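Magnetosome protein MamA (Magnetospirillum gryphiswaldense, PDB 3AS8) probably acts as a tetratricopeptide-repeat scaffold on magnetosomes, recognising copies of itself and other proteins to build up a complex. Local coordinates at residues D74-K77 with V78-L82. Residues are numbered along the deposited sequence; the frame is centred on the assembly and turned at random. Where two conformers were deposited one is given.
Sequences DNIK and VATVL
N75 caps the first turn of helix 76-88 by accepting the backbone N-H of V78 with its side-chain oxygen, OD1 lying 2.9 Å from V78 N. The bond is fairly straight at 162°, though the donor sits above the amide's carbonyl plane. CG of N75 stands anti to the backbone N (chi1 -173°), swinging the amide back over the turn, where V78 CG2 packs 3.3 Å from N75 CG; the two side chains cross at about a right angle. The same residue's carbonyl oxygen takes A79 N at 3.1 Å. With an alanine here V78 N would probably lose its capping acceptor, and V78 CG2 the amide it packs on. This is an N-cap at the start of a helix in a tetratricopeptide-repeat array: V78 and A79 are buried, V78 against S68 and I69 of helix 58-71, A79 against V102 of helix 92-105. At the next residue, I76 O is gripped twice, by T80 N and by T80 OG1 (2.7 Å), from opposite faces of its carbonyl plane. The backbone link after it is slacker, a weak 3.4 Å bond from V81 N to K77 O, and K77 itself is exposed to solvent.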
loop_
_atom_site.group_PDB
_atom_site.type_symbol
_atom_site.label_atom_id
_atom_site.label_comp_id
_atom_site.label_asym_id
_atom_site.label_seq_id
_atom_site.Cartn_x
_atom_site.Cartn_y
_atom_site.Cartn_z
ATOM N N ASP A 74 -14.989 1.098 6.379
ATOM C CA ASP A 74 -14.785 2.168 5.399
ATOM C C ASP A 74 -13.625 3.095 5.728
ATOM O O ASP A 74 -13.503 4.126 5.102
ATOM C CB ASP A 74 -16.072 3.002 5.193
ATOM C CG ASP A 74 -17.304 2.111 4.897
ATOM O OD1 ASP A 74 -18.251 2.106 5.728
ATOM O OD2 ASP A 74 -17.276 1.381 3.868
ATOM N N ASN A 75 -12.793 2.754 6.721
ATOM C CA ASN A 75 -11.656 3.579 7.051
ATOM C C ASN A 75 -10.597 3.408 5.970
ATOM O O ASN A 75 -10.005 2.353 5.806
ATOM C CB ASN A 75 -11.104 3.201 8.450
ATOM C CG ASN A 75 -10.017 4.134 8.927
ATOM O OD1 ASN A 75 -9.019 4.373 8.206
ATOM N ND2 ASN A 75 -10.174 4.654 10.191
ATOM N N ILE A 76 -10.340 4.471 5.240
ATOM C CA ILE A 76 -9.454 4.409 4.073
ATOM C C ILE A 76 -7.990 4.371 4.462
ATOM O O ILE A 76 -7.174 3.779 3.769
ATOM C CB ILE A 76 -9.769 5.599 3.108
ATOM C CG1 ILE A 76 -11.189 5.456 2.495
ATOM C CG2 ILE A 76 -8.706 5.747 1.998
ATOM C CD1 ILE A 76 -11.446 4.165 1.634
ATOM N N LYS A 77 -7.662 5.002 5.576
ATOM C CA LYS A 77 -6.292 5.070 6.074
ATOM C C LYS A 77 -5.810 3.653 6.532
ATOM O O LYS A 77 -4.657 3.277 6.332
ATOM C CB LYS A 77 -6.308 6.085 7.211
ATOM C CG LYS A 77 -5.021 6.608 7.725
ATOM C CD LYS A 77 -5.341 7.632 8.830
ATOM C CE LYS A 77 -4.139 8.502 9.097
ATOM N NZ LYS A 77 -3.072 7.634 9.607
ATOM N N VAL A 78 -6.719 2.884 7.116
ATOM C CA VAL A 78 -6.489 1.481 7.452
ATOM C C VAL A 78 -6.382 0.608 6.183
ATOM O O VAL A 78 -5.497 -0.220 6.025
ATOM C CB VAL A 78 -7.608 0.868 8.293
ATOM C CG1 VAL A 78 -7.235 -0.637 8.665
ATOM C CG2 VAL A 78 -7.898 1.670 9.595
ATOM N N ALA A 79 -7.317 0.809 5.284
ATOM C CA ALA A 79 -7.350 0.039 4.076
ATOM C C ALA A 79 -6.075 0.207 3.238
ATOM O O ALA A 79 -5.578 -0.783 2.651
ATOM C CB ALA A 79 -8.673 0.422 3.265
ATOM N N THR A 80 -5.541 1.438 3.212
ATOM C CA THR A 80 -4.321 1.791 2.469
ATOM C C THR A 80 -3.125 1.061 3.043
ATOM O O THR A 80 -2.406 0.317 2.311
ATOM C CB THR A 80 -4.082 3.308 2.446
ATOM O OG1 THR A 80 -5.247 3.950 1.954
ATOM C CG2 THR A 80 -2.881 3.705 1.549
ATOM N N VAL A 81 -2.923 1.169 4.363
ATOM C CA VAL A 81 -1.804 0.475 5.032
ATOM C C VAL A 81 -1.892 -1.017 4.817
ATOM O O VAL A 81 -0.954 -1.699 4.400
ATOM C CB VAL A 81 -1.832 0.637 6.583
ATOM C CG1 VAL A 81 -0.547 -0.021 7.173
ATOM C CG2 VAL A 81 -1.961 2.105 6.981
ATOM N N LEU A 82 -3.060 -1.554 5.147
ATOM C CA LEU A 82 -3.197 -2.969 5.125
ATOM C C LEU A 82 -3.072 -3.505 3.688
ATOM O O LEU A 82 -2.358 -4.463 3.463
ATOM C CB LEU A 82 -4.496 -3.405 5.722
ATOM C CG LEU A 82 -4.848 -4.870 5.817
ATOM C CD1 LEU A 82 -3.666 -5.644 6.542
ATOM C CD2 LEU A 82 -6.309 -5.056 6.512
#